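Local coordinates for protein PrgX (Enterococcus faecalis, PDB 2AWI) that acts as the receptor for the peptide sex pheromone cCF10 and probably binds DNA as a repressor in the regulation of conjugation, at residues N229-L234 with I267-I272; N259-F264 with R274-E279. The protein carries 1 engineered substitution. All coordinates share one frame; numbering follows the deposited sequence.

Contact 1 of 2, residues N229-L234 with I267-I272; sequences NGYYDL and IGKEDI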
loop_
_atom_site.group_PDB
_atom_site.type_symbol
_atom_site.label_atom_id
_atom_site.label_comp_id
_atom_site.label_asym_id
_atom_site.label_seq_id
_atom_site.Cartn_x
_atom_site.Cartn_y
_atom_site.Cartn_z
ATOM N N ASN A 229 16.524 19.470 -11.655
ATOM C CA ASN A 229 15.535 19.902 -10.680
ATOM C C ASN A 229 14.817 18.670 -10.160
ATOM O O ASN A 229 14.155 17.958 -10.921
ATOM C CB ASN A 229 14.535 20.851 -11.343
ATOM C CG ASN A 229 13.414 21.283 -10.410
ATOM O OD1 ASN A 229 12.648 20.459 -9.907
ATOM N ND2 ASN A 229 13.311 22.583 -10.184
ATOM N N GLY A 230 14.955 18.426 -8.859
ATOM C CA GLY A 230 14.333 17.274 -8.235
ATOM C C GLY A 230 12.834 17.154 -8.454
ATOM O O GLY A 230 12.322 16.054 -8.676
ATOM N N TYR A 231 12.120 18.271 -8.378
ATOM C CA TYR A 231 10.678 18.250 -8.578
ATOM C C TYR A 231 10.346 17.827 -10.008
ATOM O O TYR A 231 9.411 17.065 -10.240
ATOM C CB TYR A 231 10.076 19.633 -8.296
ATOM C CG TYR A 231 10.258 20.112 -6.872
ATOM C CD1 TYR A 231 9.779 19.368 -5.789
ATOM C CD2 TYR A 231 10.880 21.327 -6.605
ATOM C CE1 TYR A 231 9.911 19.833 -4.483
ATOM C CE2 TYR A 231 11.019 21.795 -5.304
ATOM C CZ TYR A 231 10.534 21.047 -4.252
ATOM O OH TYR A 231 10.682 21.530 -2.974
ATOM N N TYR A 232 11.115 18.340 -10.961
ATOM C CA TYR A 232 10.926 18.019 -12.368
ATOM C C TYR A 232 11.259 16.552 -12.630
ATOM O O TYR A 232 10.589 15.883 -13.412
ATOM C CB TYR A 232 11.833 18.903 -13.238
ATOM C CG TYR A 232 11.378 20.342 -13.414
ATOM C CD1 TYR A 232 12.152 21.243 -14.139
ATOM C CD2 TYR A 232 10.167 20.794 -12.888
ATOM C CE1 TYR A 232 11.733 22.563 -14.344
ATOM C CE2 TYR A 232 9.739 22.125 -13.090
ATOM C CZ TYR A 232 10.530 22.992 -13.819
ATOM O OH TYR A 232 10.125 24.283 -14.040
ATOM N N ASP A 233 12.307 16.058 -11.979
ATOM C CA ASP A 233 12.729 14.677 -12.153
ATOM C C ASP A 233 11.640 13.728 -11.658
ATOM O O ASP A 233 11.477 12.616 -12.162
ATOM C CB ASP A 233 14.032 14.444 -11.380
ATOM C CG ASP A 233 14.653 13.094 -11.670
ATOM O OD1 ASP A 233 14.413 12.552 -12.768
ATOM O OD2 ASP A 233 15.398 12.584 -10.809
ATOM N N LEU A 234 10.883 14.194 -10.677
ATOM C CA LEU A 234 9.815 13.414 -10.078
ATOM C C LEU A 234 8.574 13.456 -10.972
ATOM O O LEU A 234 7.951 12.429 -11.243
ATOM C CB LEU A 234 9.498 14.000 -8.701
ATOM C CG LEU A 234 8.901 13.144 -7.593
ATOM C CD1 LEU A 234 9.739 11.894 -7.399
ATOM C CD2 LEU A 234 8.859 13.974 -6.306
ATOM N N ILE A 267 5.150 15.524 0.771
ATOM C CA ILE A 267 6.118 16.595 0.956
ATOM C C ILE A 267 5.547 18.002 0.906
ATOM O O ILE A 267 6.283 18.970 1.060
ATOM C CB ILE A 267 7.297 16.471 -0.042
ATOM C CG1 ILE A 267 6.852 16.843 -1.456
ATOM C CG2 ILE A 267 7.831 15.032 -0.015
ATOM C CD1 ILE A 267 7.948 16.680 -2.512
ATOM N N GLY A 268 4.243 18.128 0.689
ATOM C CA GLY A 268 3.635 19.450 0.683
ATOM C C GLY A 268 3.512 20.257 -0.602
ATOM O O GLY A 268 3.206 21.460 -0.542
ATOM N N LYS A 269 3.749 19.641 -1.759
ATOM C CA LYS A 269 3.606 20.370 -3.024
ATOM C C LYS A 269 2.167 20.197 -3.523
ATOM O O LYS A 269 1.899 19.431 -4.450
ATOM C CB LYS A 269 4.607 19.846 -4.061
ATOM C CG LYS A 269 6.067 19.994 -3.643
ATOM C CD LYS A 269 6.471 21.449 -3.491
ATOM C CE LYS A 269 6.705 22.107 -4.836
ATOM N NZ LYS A 269 7.065 23.546 -4.692
ATOM N N GLU A 270 1.242 20.923 -2.901
ATOM C CA GLU A 270 -0.173 20.824 -3.247
ATOM C C GLU A 270 -0.555 21.175 -4.684
ATOM O O GLU A 270 -1.226 20.388 -5.349
ATOM C CB GLU A 270 -1.013 21.659 -2.277
ATOM C CG GLU A 270 -2.511 21.585 -2.555
ATOM C CD GLU A 270 -3.063 20.166 -2.495
ATOM O OE1 GLU A 270 -4.200 19.951 -2.969
ATOM O OE2 GLU A 270 -2.369 19.267 -1.970
ATOM N N ASP A 271 -0.145 22.345 -5.166
ATOM C CA ASP A 271 -0.485 22.744 -6.528
ATOM C C ASP A 271 -0.094 21.666 -7.543
ATOM O O ASP A 271 -0.855 21.361 -8.471
ATOM C CB ASP A 271 0.184 24.072 -6.888
ATOM C CG ASP A 271 -0.333 25.228 -6.050
ATOM O OD1 ASP A 271 -1.556 25.276 -5.792
ATOM O OD2 ASP A 271 0.477 26.096 -5.663
ATOM N N ILE A 272 1.088 21.088 -7.363
ATOM C CA ILE A 272 1.542 20.033 -8.249
ATOM C C ILE A 272 0.699 18.773 -8.035
ATOM O O ILE A 272 0.317 18.102 -8.990
ATOM C CB ILE A 272 3.023 19.710 -8.007
ATOM C CG1 ILE A 272 3.892 20.813 -8.618
ATOM C CG2 ILE A 272 3.360 18.342 -8.591
ATOM C CD1 ILE A 272 5.385 20.637 -8.351
HETATM O O HOH W 1 9.611 23.772 -3.301
#
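Ile267 meets the ring of Tyr231 at its edge, near the ring plane: CD1 of Ile267 comes within 4.2 Å of CE1 of Tyr231. Ile267 also packs against Leu234 of the second subunit. Gly268, the first residue past helix 251-266 to leave helical angles, has a positive phi and closes a Schellman motif. Lys269, at the N-cap position of helix 270-286 and the centre of an inverse gamma turn, supplies the polar part of the contact and covers a face of the ring. Its chain bends at chi2 (-64°) and chi3 (-77°), crosses the Tyr231 side chain at about a right angle and brings CE over one ring face, offset toward the rim, while CD of Lys269 lies 3.9 Å from CE1 of Tyr231. CE of Lys269 makes a CH-pi contact 4.1 Å from the Tyr231 ring centroid. NZ of Lys269 stands 4.5 Å from the same centroid, 20° off the ring normal, as a cation-pi partner. A water joins the polar ends, accepting from NZ of Lys269 at 2.9 Å and donating to OH of Tyr231 at 2.5 Å. The same hydroxyl is hydrogen-bonded to Asp233 of the second subunit. The ammonium group thus has the ring face and the water as partners, and its charge would probably polarise a phenol that also serves the subunit interface.

Contact 2 of 2, residues N259-F264 with R274-E279; sequences NIINIF and RSLVEE
Ile261 and Leu276 face each other across an antiparallel helical hairpin in the C-terminal TPR region, where helix 251-266 packs against helix 270-286. The short segments run at 156° to each other, with their axes 9.6 Å apart at closest approach. The contact is buried and made by apolar side chains, with no hydrogen bond between the segments. The Ile261 and Leu276 side chains slide past each other in opposite directions, bringing CG1 of Ile261 to 3.9 Å from CB of Leu276; CD1 of Ile261 also approaches the carbonyl O of Leu276, at 3.6 Å. With CG1 beside its backbone N (chi1 -70°), Ile261 turns its other branch, CG2, to CG2 of Val277 at 3.8 Å, the two side chains crossing at about a right angle. Val277 also packs on Tyr298 and Tyr299 of helix 293-300, while Tyr238 of helix 230-248 touches Ile261. Away from the contact, Arg274 and Glu278 form a salt bridge one turn apart; its hydrogen bond is weak, and Arg274 is poorly ordered. Phe264 adds a ring-to-methyl contact, meeting Leu276 obliquely: CD2 of Leu276 is 3.6 Å from both CD2 and CE2 of Phe264.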
loop_
_atom_site.group_PDB
_atom_site.type_symbol
_atom_site.label_atom_id
_atom_site.label_comp_id
_atom_site.label_asym_id
_atom_site.label_seq_id
_atom_site.Cartn_x
_atom_site.Cartn_y
_atom_site.Cartn_z
ATOM N N ASN A 259 1.667 6.453 -7.106
ATOM C CA ASN A 259 2.549 6.552 -5.960
ATOM C C ASN A 259 3.342 7.862 -5.982
ATOM O O ASN A 259 3.634 8.452 -4.933
ATOM C CB ASN A 259 3.485 5.350 -5.938
ATOM C CG ASN A 259 4.365 5.332 -4.721
ATOM O OD1 ASN A 259 3.939 5.696 -3.625
ATOM N ND2 ASN A 259 5.605 4.896 -4.900
ATOM N N ILE A 260 3.680 8.325 -7.179
ATOM C CA ILE A 260 4.409 9.573 -7.297
ATOM C C ILE A 260 3.482 10.742 -6.953
ATOM O O ILE A 260 3.892 11.686 -6.272
ATOM C CB ILE A 260 5.002 9.724 -8.709
ATOM C CG1 ILE A 260 6.155 8.722 -8.866
ATOM C CG2 ILE A 260 5.478 11.157 -8.944
ATOM C CD1 ILE A 260 6.866 8.796 -10.186
ATOM N N ILE A 261 2.231 10.675 -7.408
ATOM C CA ILE A 261 1.263 11.727 -7.106
ATOM C C ILE A 261 1.150 11.835 -5.584
ATOM O O ILE A 261 1.037 12.926 -5.031
ATOM C CB ILE A 261 -0.133 11.402 -7.693
ATOM C CG1 ILE A 261 -0.090 11.498 -9.219
ATOM C CG2 ILE A 261 -1.181 12.367 -7.141
ATOM C CD1 ILE A 261 -1.433 11.282 -9.884
ATOM N N ASN A 262 1.197 10.689 -4.917
ATOM C CA ASN A 262 1.100 10.639 -3.467
ATOM C C ASN A 262 2.308 11.271 -2.771
ATOM O O ASN A 262 2.167 11.876 -1.709
ATOM C CB ASN A 262 0.934 9.192 -3.008
ATOM C CG ASN A 262 1.018 9.048 -1.505
ATOM O OD1 ASN A 262 0.262 9.678 -0.765
ATOM N ND2 ASN A 262 1.945 8.214 -1.042
ATOM N N ILE A 263 3.493 11.124 -3.360
ATOM C CA ILE A 263 4.701 11.703 -2.780
ATOM C C ILE A 263 4.589 13.224 -2.731
ATOM O O ILE A 263 4.964 13.854 -1.738
ATOM C CB ILE A 263 5.952 11.316 -3.594
ATOM C CG1 ILE A 263 6.413 9.920 -3.185
ATOM C CG2 ILE A 263 7.060 12.312 -3.372
ATOM C CD1 ILE A 263 6.728 9.797 -1.700
ATOM N N PHE A 264 4.067 13.808 -3.804
ATOM C CA PHE A 264 3.907 15.251 -3.876
ATOM C C PHE A 264 2.980 15.722 -2.769
ATOM O O PHE A 264 3.107 16.841 -2.277
ATOM C CB PHE A 264 3.352 15.666 -5.254
ATOM C CG PHE A 264 4.407 15.759 -6.328
ATOM C CD1 PHE A 264 5.416 16.723 -6.248
ATOM C CD2 PHE A 264 4.423 14.862 -7.393
ATOM C CE1 PHE A 264 6.431 16.789 -7.214
ATOM C CE2 PHE A 264 5.434 14.918 -8.365
ATOM C CZ PHE A 264 6.439 15.883 -8.274
ATOM N N ARG A 274 -2.290 18.658 -6.995
ATOM C CA ARG A 274 -3.583 19.017 -7.545
ATOM C C ARG A 274 -3.594 18.788 -9.059
ATOM O O ARG A 274 -4.439 18.064 -9.578
ATOM C CB ARG A 274 -3.853 20.490 -7.231
ATOM C CG ARG A 274 -5.256 20.997 -7.520
ATOM C CD ARG A 274 -5.272 22.520 -7.393
ATOM N NE ARG A 274 -6.614 23.088 -7.279
ATOM C CZ ARG A 274 -7.578 22.949 -8.186
ATOM N NH1 ARG A 274 -7.363 22.250 -9.293
ATOM N NH2 ARG A 274 -8.758 23.523 -7.987
ATOM N N SER A 275 -2.639 19.394 -9.760
ATOM C CA SER A 275 -2.566 19.270 -11.213
ATOM C C SER A 275 -2.348 17.838 -11.704
ATOM O O SER A 275 -2.891 17.444 -12.735
ATOM C CB SER A 275 -1.463 20.172 -11.770
ATOM O OG SER A 275 -0.268 19.446 -11.970
ATOM N N LEU A 276 -1.558 17.057 -10.979
ATOM C CA LEU A 276 -1.314 15.680 -11.384
ATOM C C LEU A 276 -2.554 14.808 -11.202
ATOM O O LEU A 276 -2.795 13.890 -11.986
ATOM C CB LEU A 276 -0.130 15.103 -10.609
ATOM C CG LEU A 276 1.232 15.227 -11.305
ATOM C CD1 LEU A 276 1.354 16.558 -12.029
ATOM C CD2 LEU A 276 2.337 15.063 -10.269
ATOM N N VAL A 277 -3.341 15.094 -10.168
ATOM C CA VAL A 277 -4.563 14.335 -9.932
ATOM C C VAL A 277 -5.530 14.596 -11.089
ATOM O O VAL A 277 -6.133 13.665 -11.632
ATOM C CB VAL A 277 -5.243 14.741 -8.597
ATOM C CG1 VAL A 277 -6.641 14.145 -8.518
ATOM C CG2 VAL A 277 -4.416 14.245 -7.424
ATOM N N GLU A 278 -5.669 15.866 -11.464
ATOM C CA GLU A 278 -6.551 16.240 -12.560
ATOM C C GLU A 278 -6.053 15.569 -13.834
ATOM O O GLU A 278 -6.837 14.995 -14.595
ATOM C CB GLU A 278 -6.563 17.760 -12.735
ATOM C CG GLU A 278 -6.964 18.509 -11.471
ATOM C CD GLU A 278 -6.926 20.016 -11.634
ATOM O OE1 GLU A 278 -5.887 20.542 -12.087
ATOM O OE2 GLU A 278 -7.935 20.673 -11.300
ATOM N N GLU A 279 -4.740 15.632 -14.046
ATOM C CA GLU A 279 -4.124 15.032 -15.223
ATOM C C GLU A 279 -4.464 13.556 -15.328
ATOM O O GLU A 279 -5.032 13.114 -16.321
ATOM C CB GLU A 279 -2.596 15.208 -15.187
ATOM C CG GLU A 279 -2.072 16.298 -16.119
ATOM C CD GLU A 279 -0.627 16.704 -15.838
ATOM O OE1 GLU A 279 0.253 15.820 -15.785
ATOM O OE2 GLU A 279 -0.371 17.917 -15.681
#

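Phe264 joins the two contacts, whose centres are 9 Å apart. Its CZ lies 3.6 Å from CB of Leu234 and its CD1 3.5 Å from CG2 of Ile272, so a ring of contact 2 touches both segments of contact 1. The backbone is tied as well: Lys269 N probably donates a hydrogen bond to Phe264 O, at 2.9 Å. Helix 270-286 serves both contacts: its N-cap residue Lys269 belongs to contact 1 and its residues 274-279 to contact 2. Both contacts also reach the second subunit, contact 1 through Tyr231, Asp233, Leu234 and Ile267, contact 2 through Asn259, Ile260, Asn262 and Ile263.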